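Amidase, hydantoinase/carbamoylase family (Burkholderia ambifaria, PDB 5TP4) probably hydrolyses N-carbamoyl-L-amino acids or related amide substrates, as a zinc-dependent member of the peptidase M20 family. Local coordinates at residues A28-T33 with V38-L43; A55-D60 with A110-V115; A190-F195 with L413-V418; G209-I214 with V401-N406; F248-M253 with V289-D294. All coordinates share one frame; numbering follows the deposited sequence.

Contact 1 (A28-T33 with V38-L43). With EDO (1,2-ethanediol), chain C.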
# COMPACT_ATOMS: atom_id res chain seq x y z
N ALA B 28 2.55 -24.41 28.52
CA ALA B 28 1.76 -23.33 27.94
C ALA B 28 1.13 -22.43 28.99
O ALA B 28 0.69 -21.33 28.65
CB ALA B 28 0.70 -23.91 27.02
N ARG B 29 1.06 -22.86 30.26
CA ARG B 29 0.58 -21.95 31.30
C ARG B 29 1.54 -20.81 31.54
O ARG B 29 1.13 -19.75 32.03
CB ARG B 29 0.40 -22.67 32.64
CG ARG B 29 -0.46 -23.91 32.66
CD ARG B 29 -1.84 -23.65 32.24
NE ARG B 29 -2.67 -24.79 32.62
CZ ARG B 29 -3.99 -24.82 32.51
NH1 ARG B 29 -4.62 -23.76 32.02
NH2 ARG B 29 -4.67 -25.90 32.88
N ILE B 30 2.83 -21.02 31.28
CA ILE B 30 3.89 -20.09 31.67
C ILE B 30 3.92 -19.00 30.60
O ILE B 30 4.34 -19.26 29.47
CB ILE B 30 5.25 -20.79 31.78
CG1 ILE B 30 5.14 -22.03 32.68
CG2 ILE B 30 6.34 -19.82 32.33
CD1 ILE B 30 4.65 -21.71 34.08
N GLY B 31 3.45 -17.81 30.94
CA GLY B 31 3.31 -16.79 29.93
C GLY B 31 2.00 -16.80 29.18
O GLY B 31 1.87 -16.06 28.21
N ALA B 32 1.01 -17.62 29.59
CA ALA B 32 -0.28 -17.64 28.91
C ALA B 32 -0.82 -16.23 28.71
O ALA B 32 -0.80 -15.42 29.64
CB ALA B 32 -1.31 -18.47 29.70
N THR B 33 -1.30 -15.95 27.51
CA THR B 33 -1.87 -14.66 27.10
C THR B 33 -3.39 -14.72 27.14
O THR B 33 -3.97 -15.81 27.04
CB THR B 33 -1.43 -14.29 25.68
OG1 THR B 33 -2.06 -15.19 24.75
CG2 THR B 33 0.10 -14.34 25.50
N VAL B 38 0.85 -17.80 24.08
CA VAL B 38 1.97 -17.84 25.00
C VAL B 38 2.89 -16.67 24.68
O VAL B 38 3.24 -16.45 23.52
CB VAL B 38 2.74 -19.18 24.90
CG1 VAL B 38 4.01 -19.17 25.77
CG2 VAL B 38 1.83 -20.36 25.27
N ARG B 39 3.27 -15.93 25.71
CA ARG B 39 4.27 -14.88 25.58
C ARG B 39 5.41 -15.18 26.55
O ARG B 39 5.29 -14.92 27.75
CB ARG B 39 3.66 -13.52 25.89
CG ARG B 39 4.59 -12.34 25.63
CD ARG B 39 3.92 -11.07 26.12
NE ARG B 39 4.76 -9.90 25.90
CZ ARG B 39 4.56 -9.00 24.93
NH1 ARG B 39 3.53 -9.14 24.10
NH2 ARG B 39 5.37 -7.96 24.80
N ARG B 40 6.51 -15.72 26.01
CA ARG B 40 7.77 -15.87 26.73
C ARG B 40 8.85 -15.27 25.83
O ARG B 40 9.65 -15.98 25.21
CB ARG B 40 8.06 -17.32 27.12
CG ARG B 40 7.05 -17.94 28.10
CD ARG B 40 7.55 -19.30 28.65
NE ARG B 40 7.85 -20.30 27.60
CZ ARG B 40 6.98 -21.20 27.14
NH1 ARG B 40 5.74 -21.25 27.62
NH2 ARG B 40 7.35 -22.04 26.18
N LEU B 41 8.89 -13.94 25.76
CA LEU B 41 9.95 -13.28 25.00
C LEU B 41 11.31 -13.58 25.59
O LEU B 41 11.49 -13.61 26.82
CB LEU B 41 9.69 -11.76 24.96
CG LEU B 41 8.59 -11.37 23.97
CD1 LEU B 41 8.08 -9.96 24.23
CD2 LEU B 41 9.13 -11.48 22.57
N ALA B 42 12.29 -13.83 24.72
CA ALA B 42 13.60 -14.29 25.14
C ALA B 42 14.17 -13.47 26.30
O ALA B 42 14.22 -12.23 26.25
CB ALA B 42 14.55 -14.25 23.94
N LEU B 43 14.58 -14.17 27.34
CA LEU B 43 15.29 -13.64 28.51
C LEU B 43 14.46 -12.69 29.38
O LEU B 43 15.03 -12.03 30.25
CB LEU B 43 16.61 -12.95 28.10
CG LEU B 43 17.45 -13.88 27.21
CD1 LEU B 43 18.80 -13.23 26.84
CD2 LEU B 43 17.70 -15.25 27.84
C1 EDO C . 3.73 -17.00 34.43
O1 EDO C . 3.90 -15.68 34.98
C2 EDO C . 2.26 -17.21 34.05
O2 EDO C . 1.89 -16.17 33.15
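Arg-40 reaches back across the loop to the carbonyl of Ile-30, and its NH1 donates to Ile-30 O at 3.1 Å. The bond is nearly straight (163° at the hydrogen) and lies in both the carbonyl plane and the guanidinium plane. A bend at chi3 (-57°) turns the guanidinium toward this oxygen, while CD packs against Ile-30 CG2 at 3.9 Å. The same guanidinium is held a second time, since NH2 gives a hydrogen bond to Leu-93 O, and the Arg-40 side chain lies about 7 Å from that of zinc ligand His-92. One residue earlier, Arg-39 N donates to Gly-31 O (2.9 Å), with the donor well above the carbonyl plane. Gly-31 is the third residue of a type II turn from Arg-29 to Ala-32, closed by Ala-32 N to Arg-29 O; the N of Gly-31 makes a weak hydrogen bond to O2 of a 1,2-ethanediol. Thr-33 lays CG2 against Arg-39 CB (3.7 Å), and its OG1 is engaged by Glu-98 and Gly-37 N. Val-38 CG2 meets Ala-28 CB at 4.1 Å. The loop lies between helices 17-28 and 45-60, with Ile-30 resting on Arg-49 and Leu-53 of the latter.

Contact 2 (A55-D60 with A110-V115)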
# COMPACT_ATOMS: atom_id res chain seq x y z
N ALA B 55 14.12 -27.10 33.02
CA ALA B 55 15.34 -27.63 33.64
C ALA B 55 14.99 -28.53 34.79
O ALA B 55 15.61 -29.59 34.99
CB ALA B 55 16.25 -26.49 34.14
N GLN B 56 13.98 -28.14 35.57
CA GLN B 56 13.57 -28.95 36.70
C GLN B 56 13.11 -30.33 36.24
O GLN B 56 13.50 -31.36 36.80
CB GLN B 56 12.45 -28.24 37.46
CG GLN B 56 11.84 -29.11 38.53
CD GLN B 56 12.79 -29.30 39.70
OE1 GLN B 56 13.36 -28.34 40.22
NE2 GLN B 56 12.97 -30.56 40.11
N TRP B 57 12.26 -30.36 35.21
CA TRP B 57 11.82 -31.63 34.65
C TRP B 57 13.00 -32.48 34.20
O TRP B 57 13.03 -33.70 34.44
CB TRP B 57 10.89 -31.38 33.46
CG TRP B 57 9.56 -30.86 33.88
CD1 TRP B 57 9.02 -30.91 35.10
CD2 TRP B 57 8.59 -30.25 33.02
NE1 TRP B 57 7.74 -30.35 35.09
CE2 TRP B 57 7.47 -29.94 33.81
CE3 TRP B 57 8.57 -29.93 31.66
CZ2 TRP B 57 6.33 -29.32 33.28
CZ3 TRP B 57 7.44 -29.32 31.13
CH2 TRP B 57 6.34 -29.02 31.95
N CYS B 58 13.99 -31.85 33.55
CA CYS B 58 15.15 -32.61 33.08
C CYS B 58 15.92 -33.21 34.24
O CYS B 58 16.33 -34.38 34.17
CB CYS B 58 16.07 -31.71 32.27
SG CYS B 58 15.39 -31.28 30.66
N ARG B 59 16.14 -32.43 35.30
CA ARG B 59 16.85 -32.96 36.46
C ARG B 59 16.06 -34.07 37.13
O ARG B 59 16.65 -35.05 37.60
CB ARG B 59 17.16 -31.83 37.44
CG ARG B 59 18.12 -30.80 36.88
CD ARG B 59 18.61 -29.86 38.01
NE ARG B 59 19.16 -28.62 37.46
CZ ARG B 59 18.45 -27.51 37.31
NH1 ARG B 59 17.18 -27.49 37.70
NH2 ARG B 59 19.00 -26.42 36.78
N ASP B 60 14.73 -33.94 37.17
CA ASP B 60 13.89 -35.01 37.71
C ASP B 60 13.97 -36.27 36.85
O ASP B 60 13.71 -37.36 37.36
CB ASP B 60 12.42 -34.57 37.79
CG ASP B 60 12.18 -33.46 38.83
OD1 ASP B 60 12.99 -33.32 39.78
OD2 ASP B 60 11.16 -32.74 38.67
N ALA B 110 9.42 -32.70 23.30
CA ALA B 110 9.60 -34.00 22.68
C ALA B 110 10.92 -34.62 23.11
O ALA B 110 10.98 -35.80 23.44
CB ALA B 110 9.54 -33.88 21.16
N GLY B 111 11.98 -33.82 23.16
CA GLY B 111 13.24 -34.34 23.67
C GLY B 111 13.12 -34.84 25.10
O GLY B 111 13.64 -35.91 25.44
N LEU B 112 12.45 -34.07 25.96
CA LEU B 112 12.27 -34.53 27.33
C LEU B 112 11.50 -35.84 27.36
O LEU B 112 11.83 -36.76 28.12
CB LEU B 112 11.55 -33.46 28.15
CG LEU B 112 11.16 -33.85 29.59
CD1 LEU B 112 12.38 -34.13 30.47
CD2 LEU B 112 10.31 -32.71 30.19
N GLU B 113 10.46 -35.96 26.54
CA GLU B 113 9.70 -37.21 26.58
C GLU B 113 10.53 -38.37 26.05
O GLU B 113 10.42 -39.49 26.55
CB GLU B 113 8.37 -37.05 25.81
CG GLU B 113 7.57 -38.36 25.61
CD GLU B 113 7.23 -39.06 26.91
OE1 GLU B 113 7.02 -38.36 27.93
OE2 GLU B 113 7.16 -40.33 26.92
N VAL B 114 11.38 -38.12 25.05
CA VAL B 114 12.33 -39.15 24.62
C VAL B 114 13.13 -39.67 25.80
O VAL B 114 13.25 -40.88 26.01
CB VAL B 114 13.25 -38.60 23.51
CG1 VAL B 114 14.44 -39.53 23.28
CG2 VAL B 114 12.43 -38.47 22.22
N VAL B 115 13.67 -38.77 26.61
CA VAL B 115 14.47 -39.19 27.75
C VAL B 115 13.60 -39.93 28.78
O VAL B 115 14.01 -40.97 29.30
CB VAL B 115 15.19 -37.99 28.36
CG1 VAL B 115 15.81 -38.37 29.75
CG2 VAL B 115 16.29 -37.52 27.39
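Leu-112 spreads its two methyl groups over one turn of helix 45-60, and its side chain makes every close contact between the two segments. CD2 is the tighter branch: it lies 3.6 Å from Trp-57 CB and equally near Trp-57 CE3, at the inner angle between the indole and its stem. The leucine crosses the tryptophan side chain at about a right angle and approaches the ring obliquely. With CG anti to the backbone N (chi1 174°), the branch point is carried toward helix 45-60 and CD2 enters this angle. The other branch sits less closely, CD1 being 4.1 Å from Cys-58 SG and about as far from the alpha carbon of that residue. No hydrogen bond crosses the contact, and only 138 Å² is buried by the two segments together. On the solvent side of helix 45-60, Gln-56 NE2 instead bonds along its own helix to Asp-60 OD2 at 3.2 Å, almost linearly (171°) and on the syn side of the carboxylate. Trp-57 is itself only partly exposed, packed against Ser-23, Asp-26 and Met-27 of helix 17-28 and making a cation-pi interaction with Arg-116. Cys-58 also touches Val-65 of strand 64-67. This is apolar helix-helix packing within the alpha/beta catalytic domain of the M20 fold, where helices cover a central sheet, and it lies away from the zinc site.

Contact 3 (A190-F195 with L413-V418). With EDO (1,2-ethanediol), chain S.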
# COMPACT_ATOMS: atom_id res chain seq x y z
N ALA B 190 31.48 -30.46 20.02
CA ALA B 190 31.25 -31.53 19.05
C ALA B 190 29.83 -32.05 19.17
O ALA B 190 29.30 -32.20 20.27
CB ALA B 190 32.24 -32.67 19.28
N VAL B 191 29.20 -32.29 18.02
CA VAL B 191 27.84 -32.83 17.96
C VAL B 191 27.82 -33.93 16.90
O VAL B 191 28.26 -33.69 15.76
CB VAL B 191 26.80 -31.74 17.61
CG1 VAL B 191 25.44 -32.36 17.44
CG2 VAL B 191 26.76 -30.66 18.70
N ASP B 192 27.32 -35.11 17.25
CA ASP B 192 27.24 -36.19 16.27
C ASP B 192 26.14 -35.94 15.24
O ASP B 192 26.32 -36.23 14.05
CB ASP B 192 26.98 -37.53 16.94
CG ASP B 192 26.89 -38.67 15.94
OD1 ASP B 192 27.94 -39.07 15.38
OD2 ASP B 192 25.77 -39.15 15.71
N ALA B 193 24.98 -35.48 15.71
CA ALA B 193 23.84 -35.22 14.84
C ALA B 193 22.89 -34.34 15.62
O ALA B 193 22.90 -34.32 16.85
CB ALA B 193 23.13 -36.50 14.40
N TYR B 194 22.06 -33.59 14.88
CA TYR B 194 21.09 -32.69 15.48
C TYR B 194 19.74 -33.02 14.89
O TYR B 194 19.58 -33.04 13.66
CB TYR B 194 21.43 -31.22 15.21
CG TYR B 194 20.38 -30.26 15.71
CD1 TYR B 194 20.37 -29.86 17.04
CD2 TYR B 194 19.41 -29.74 14.85
CE1 TYR B 194 19.43 -28.98 17.50
CE2 TYR B 194 18.43 -28.87 15.33
CZ TYR B 194 18.47 -28.50 16.66
OH TYR B 194 17.53 -27.62 17.16
N PHE B 195 18.76 -33.27 15.76
CA PHE B 195 17.39 -33.52 15.32
C PHE B 195 16.45 -32.50 15.94
O PHE B 195 16.58 -32.14 17.12
CB PHE B 195 16.95 -34.93 15.74
CG PHE B 195 17.64 -36.05 15.02
CD1 PHE B 195 18.81 -36.59 15.52
CD2 PHE B 195 17.09 -36.59 13.86
CE1 PHE B 195 19.45 -37.63 14.88
CE2 PHE B 195 17.71 -37.62 13.20
CZ PHE B 195 18.89 -38.16 13.70
N LEU B 413 17.41 -42.91 18.50
CA LEU B 413 18.00 -44.15 19.00
C LEU B 413 18.82 -44.85 17.93
O LEU B 413 19.87 -45.43 18.23
CB LEU B 413 16.91 -45.10 19.50
CG LEU B 413 16.34 -44.75 20.86
CD1 LEU B 413 15.48 -45.89 21.37
CD2 LEU B 413 17.44 -44.43 21.86
N ALA B 414 18.34 -44.84 16.68
CA ALA B 414 19.14 -45.44 15.62
C ALA B 414 20.48 -44.72 15.50
O ALA B 414 21.53 -45.36 15.38
CB ALA B 414 18.37 -45.40 14.29
N ARG B 415 20.47 -43.39 15.62
CA ARG B 415 21.69 -42.62 15.48
C ARG B 415 22.62 -42.83 16.67
O ARG B 415 23.83 -43.04 16.50
CB ARG B 415 21.35 -41.14 15.30
CG ARG B 415 22.58 -40.27 15.02
CD ARG B 415 23.18 -40.57 13.63
NE ARG B 415 24.25 -39.62 13.33
CZ ARG B 415 24.77 -39.38 12.14
NH1 ARG B 415 24.35 -40.04 11.06
NH2 ARG B 415 25.71 -38.45 12.03
N ALA B 416 22.06 -42.81 17.87
CA ALA B 416 22.86 -42.89 19.08
C ALA B 416 23.27 -44.30 19.44
O ALA B 416 24.26 -44.48 20.15
CB ALA B 416 22.08 -42.29 20.26
N GLY B 417 22.55 -45.31 18.97
CA GLY B 417 22.84 -46.67 19.35
C GLY B 417 22.32 -47.01 20.74
O GLY B 417 22.08 -46.15 21.58
N VAL B 418 22.12 -48.30 20.96
CA VAL B 418 21.64 -48.80 22.23
C VAL B 418 22.74 -49.67 22.82
O VAL B 418 23.18 -50.63 22.18
CB VAL B 418 20.33 -49.59 22.08
CG1 VAL B 418 19.90 -50.19 23.41
CG2 VAL B 418 19.26 -48.68 21.54
C1 EDO S . 28.03 -29.47 22.23
O1 EDO S . 28.98 -30.41 22.75
C2 EDO S . 26.66 -29.80 22.80
O2 EDO S . 26.70 -29.59 24.22
O HOH W 1 25.96 -42.00 15.23
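Arg-415 and Asp-192 approach each other from opposite directions and meet side-on, the arginine using two neighbouring nitrogens against two different oxygens of the same residue. NE forms the salt bridge with Asp-192 OD2 at 2.9 Å; the oxygen is met on its syn side, but the carboxylate and guanidinium planes are turned 48° apart. NH2 donates to the backbone, reaching Asp-192 O at 3.1 Å from above the carbonyl plane. Gripping both the side chain and the main chain of Asp-192 limits how far the guanidinium can swing. The kink that permits this is at chi2 of Arg-415 (68°), which turns the chain as it leaves the helix. A water adds a further link, donating to Asp-192 OD2 and to Arg-415 O (2.7 Å). Asp-192 lies where the chain enters the strand that pairs in parallel with strand 87-91 in the central sheet of this M20-family enzyme, and Arg-415 belongs to the last turn of helix 398-416, which packs on that sheet. Apolar groups line one stretch of the arginine: Ala-193 CB lies obliquely to the guanidinium, 3.5 Å from NE, and Phe-195 CE1 is 4.0 Å from the CB of Arg-415. The phenyl and arginine side chains cross at about a right angle, and the ring plane stands 80° from the guanidinium. Val-87 and Cys-342 also pack on the arginine, from strand 87-91 and helix 340-353.

Contact 4 (G209-I214 with V401-N406)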
# COMPACT_ATOMS: atom_id res chain seq x y z
N GLY B 209 -3.57 -35.30 5.15
CA GLY B 209 -3.65 -36.39 6.10
C GLY B 209 -2.31 -37.07 6.34
O GLY B 209 -2.27 -38.25 6.67
N THR B 210 -1.21 -36.33 6.19
CA THR B 210 0.10 -36.90 6.40
C THR B 210 0.53 -36.64 7.83
O THR B 210 0.53 -35.49 8.27
CB THR B 210 1.13 -36.28 5.46
OG1 THR B 210 0.64 -36.31 4.12
CG2 THR B 210 2.41 -37.04 5.54
N THR B 211 0.89 -37.70 8.54
CA THR B 211 1.30 -37.56 9.94
C THR B 211 2.72 -37.04 10.07
O THR B 211 2.99 -36.20 10.94
CB THR B 211 1.17 -38.90 10.65
OG1 THR B 211 -0.21 -39.30 10.60
CG2 THR B 211 1.59 -38.78 12.12
N ILE B 212 3.64 -37.50 9.23
CA ILE B 212 5.07 -37.24 9.39
C ILE B 212 5.60 -36.48 8.17
O ILE B 212 5.57 -37.00 7.05
CB ILE B 212 5.88 -38.53 9.58
CG1 ILE B 212 5.34 -39.33 10.78
CG2 ILE B 212 7.42 -38.18 9.75
CD1 ILE B 212 5.47 -38.57 12.15
N GLY B 213 6.09 -35.26 8.39
CA GLY B 213 6.83 -34.58 7.34
C GLY B 213 8.30 -34.93 7.47
O GLY B 213 8.92 -34.63 8.50
N ILE B 214 8.85 -35.59 6.46
CA ILE B 214 10.28 -35.92 6.40
C ILE B 214 10.97 -34.69 5.82
O ILE B 214 10.95 -34.47 4.61
CB ILE B 214 10.53 -37.17 5.54
CG1 ILE B 214 9.82 -38.39 6.11
CG2 ILE B 214 12.05 -37.47 5.46
CD1 ILE B 214 9.53 -39.46 5.06
N VAL B 401 1.15 -35.16 17.78
CA VAL B 401 2.22 -34.90 18.73
C VAL B 401 2.87 -36.22 19.14
O VAL B 401 4.10 -36.37 19.13
CB VAL B 401 1.67 -34.14 19.95
CG1 VAL B 401 2.63 -34.24 21.14
CG2 VAL B 401 1.38 -32.68 19.57
N THR B 402 2.05 -37.19 19.50
CA THR B 402 2.59 -38.48 19.92
C THR B 402 3.37 -39.15 18.79
O THR B 402 4.51 -39.58 18.99
CB THR B 402 1.47 -39.39 20.39
OG1 THR B 402 0.78 -38.77 21.48
CG2 THR B 402 2.05 -40.76 20.86
N ARG B 403 2.77 -39.27 17.61
CA ARG B 403 3.42 -40.04 16.55
C ARG B 403 4.69 -39.36 16.03
O ARG B 403 5.68 -40.03 15.76
CB ARG B 403 2.43 -40.31 15.42
CG ARG B 403 1.33 -41.32 15.86
CD ARG B 403 0.30 -41.56 14.82
NE ARG B 403 -0.53 -40.39 14.63
CZ ARG B 403 -1.60 -40.35 13.84
NH1 ARG B 403 -1.97 -41.44 13.15
NH2 ARG B 403 -2.29 -39.22 13.74
N GLY B 404 4.70 -38.03 15.94
CA GLY B 404 5.93 -37.35 15.59
C GLY B 404 7.05 -37.64 16.58
O GLY B 404 8.22 -37.78 16.19
N THR B 405 6.71 -37.73 17.87
CA THR B 405 7.73 -38.01 18.88
C THR B 405 8.17 -39.48 18.85
O THR B 405 9.34 -39.77 19.12
CB THR B 405 7.21 -37.62 20.26
OG1 THR B 405 6.67 -36.30 20.17
CG2 THR B 405 8.34 -37.59 21.31
N ASN B 406 7.27 -40.40 18.51
CA ASN B 406 7.69 -41.78 18.25
C ASN B 406 8.73 -41.84 17.14
O ASN B 406 9.71 -42.60 17.23
CB ASN B 406 6.50 -42.66 17.89
CG ASN B 406 5.64 -42.98 19.10
OD1 ASN B 406 6.10 -42.90 20.25
ND2 ASN B 406 4.40 -43.38 18.84
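Thr-211 overlaps the guanidinium of Arg-403, its OG1 standing 3.6 Å above the plane and over the centre of the group. The methyl lies toward the stem of the arginine, with Thr-211 CG2 3.7 Å from Arg-403 NE and at a like distance from its CB, and the two side chains cross at about a right angle. Hydroxyl and methyl lie over the same face of the cation; the oxygen over its centre is probably a favourable electrostatic approach, though no hydrogen bond joins the two segments. The polar edge of Arg-403 is occupied elsewhere: NH2 makes a salt bridge to Asp-400 and NE bonds to Asp-399 O, both about one turn back in the same helix. A bend at chi3 (-70°) folds the guanidinium back toward these partners and lays its face under the threonine. Ile-212, where the strand begins, uses the end of its longer branch, CD1 coming to 3.7 Å from Gly-404 CA and 3.9 Å from Arg-403 O. With no side chain at Gly-404, the methyl can rest directly on the helix backbone. The contact sets the beginning of strand 212-229 against helix 398-416; Ile-212 also touches Ala-350 of helix 340-353, while strand 357-362 pairs alongside and helix 17-28 packs against Val-401.

Contact 5 (F248-M253 with V289-D294)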
# COMPACT_ATOMS: atom_id res chain seq x y z
N PHE B 248 -1.15 0.29 -13.12
CA PHE B 248 -1.52 -0.75 -14.08
C PHE B 248 -0.28 -1.52 -14.52
O PHE B 248 -0.36 -2.73 -14.75
CB PHE B 248 -2.22 -0.18 -15.33
CG PHE B 248 -3.70 0.11 -15.16
CD1 PHE B 248 -4.49 -0.60 -14.26
CD2 PHE B 248 -4.30 1.11 -15.93
CE1 PHE B 248 -5.87 -0.30 -14.14
CE2 PHE B 248 -5.66 1.41 -15.80
CZ PHE B 248 -6.43 0.70 -14.90
N ALA B 249 0.85 -0.82 -14.63
CA ALA B 249 2.10 -1.50 -14.98
C ALA B 249 2.51 -2.50 -13.89
O ALA B 249 2.88 -3.64 -14.18
CB ALA B 249 3.22 -0.48 -15.20
N SER B 250 2.42 -2.07 -12.63
CA SER B 250 2.77 -2.95 -11.52
C SER B 250 1.87 -4.15 -11.47
O SER B 250 2.29 -5.24 -11.06
CB SER B 250 2.69 -2.19 -10.19
OG SER B 250 3.70 -1.20 -10.11
N ALA B 251 0.58 -3.95 -11.78
CA ALA B 251 -0.35 -5.06 -11.79
C ALA B 251 0.02 -6.08 -12.86
O ALA B 251 -0.00 -7.29 -12.61
CB ALA B 251 -1.78 -4.54 -11.99
N GLN B 252 0.40 -5.61 -14.05
CA GLN B 252 0.81 -6.57 -15.07
C GLN B 252 2.08 -7.29 -14.66
O GLN B 252 2.24 -8.50 -14.93
CB GLN B 252 1.00 -5.91 -16.43
CG GLN B 252 1.26 -6.97 -17.48
CD GLN B 252 1.36 -6.43 -18.86
OE1 GLN B 252 1.34 -5.22 -19.06
NE2 GLN B 252 1.47 -7.32 -19.84
N MET B 253 3.00 -6.58 -14.02
CA MET B 253 4.22 -7.27 -13.57
C MET B 253 3.88 -8.35 -12.55
O MET B 253 4.53 -9.40 -12.52
CB MET B 253 5.20 -6.27 -12.98
CG MET B 253 5.73 -5.27 -13.98
SD MET B 253 6.73 -3.99 -13.16
CE MET B 253 6.89 -2.79 -14.47
N VAL B 289 5.09 3.61 -7.63
CA VAL B 289 4.53 2.42 -7.00
C VAL B 289 5.69 1.57 -6.52
O VAL B 289 6.65 1.36 -7.28
CB VAL B 289 3.66 1.60 -7.96
CG1 VAL B 289 3.14 0.35 -7.24
CG2 VAL B 289 2.48 2.45 -8.50
N THR B 290 5.62 1.10 -5.29
CA THR B 290 6.63 0.18 -4.76
C THR B 290 5.95 -1.11 -4.35
O THR B 290 4.82 -1.10 -3.85
CB THR B 290 7.40 0.77 -3.56
OG1 THR B 290 6.49 1.13 -2.52
CG2 THR B 290 8.27 1.98 -4.00
N PHE B 291 6.62 -2.24 -4.56
CA PHE B 291 6.15 -3.46 -3.94
C PHE B 291 7.35 -4.35 -3.66
O PHE B 291 8.43 -4.13 -4.21
CB PHE B 291 5.12 -4.17 -4.82
CG PHE B 291 5.59 -4.52 -6.20
CD1 PHE B 291 5.49 -3.60 -7.24
CD2 PHE B 291 6.07 -5.79 -6.48
CE1 PHE B 291 5.89 -3.96 -8.54
CE2 PHE B 291 6.47 -6.15 -7.77
CZ PHE B 291 6.37 -5.24 -8.80
N THR B 292 7.16 -5.32 -2.77
CA THR B 292 8.23 -6.26 -2.43
C THR B 292 7.93 -7.61 -3.06
O THR B 292 6.77 -7.95 -3.33
CB THR B 292 8.41 -6.44 -0.91
OG1 THR B 292 7.21 -6.98 -0.33
CG2 THR B 292 8.74 -5.11 -0.26
N VAL B 293 8.98 -8.38 -3.32
CA VAL B 293 8.84 -9.74 -3.81
C VAL B 293 9.63 -10.66 -2.90
O VAL B 293 10.80 -10.40 -2.62
CB VAL B 293 9.33 -9.90 -5.27
CG1 VAL B 293 9.14 -11.31 -5.69
CG2 VAL B 293 8.52 -9.00 -6.21
N ASP B 294 8.98 -11.73 -2.44
CA ASP B 294 9.63 -12.84 -1.75
C ASP B 294 9.63 -14.01 -2.73
O ASP B 294 8.57 -14.46 -3.16
CB ASP B 294 8.87 -13.16 -0.46
CG ASP B 294 9.40 -14.39 0.29
OD1 ASP B 294 9.35 -15.50 -0.26
OD2 ASP B 294 9.78 -14.22 1.48
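Helix 248-253 runs nearly parallel to strand 289-294, their N-to-C directions 22° apart and their axes approaching to 9.4 Å. Ser-250 points at the strand and carries most of the contact. Its OG lies 3.3 Å from Val-289 CG1 and 3.9 Å from Phe-291 CE1, while its CB also sits close to both residues. The hydroxyl is nevertheless satisfied within its own helix, by a hydrogen bond to Ala-246 O one turn back, and the chi1 of -68° that places OG beside the backbone N suits that bond. Across the contact the hydroxyl meets carbon atoms of Val-289 and Phe-291, with no hydrogen bond to either. Phe-291 has CG between the backbone N and the carbonyl carbon (chi1 58°), bringing the ring up toward the helix, where Ser-250 and Met-253 approach it obliquely. Met-253 is the looser partner: its CB is 4.5 Å from Phe-291 CZ, and the end of the chain leads away from the strand; the residue also touches Cys-314 of helix 300-321. Strands 212-229 and 269-277 flank strand 288-297, contributing Val-228 to Ser-250 and Met-253, and Ile-272 and Ala-275 to Phe-291. Helix 246-262 thus lies on this sheet beside helix 300-321, and Ala-251 meets Ala-254 of the second subunit.

Overall arrangement
From the N terminus, contact 1 closes a short loop between helices 17-28 and 45-60, near the zinc site. Contact 2 follows in series and joins helix 45-60 to helix 105-121. Contact 3 then opens the longest loop, tying the start of strand 193-199 to the end of helix 398-416; contact 4 lies within it, bringing the start of strand 212-229 to an earlier turn of that helix. Contact 5 lies within both, joining helix 246-262 to strand 288-297 far from contact 2, with centres about 50 Å apart. Contacts 2 and 4 touch where Thr-405 packs on Ala-110 and Val-114, so helix 398-416 links contacts 2, 3 and 4.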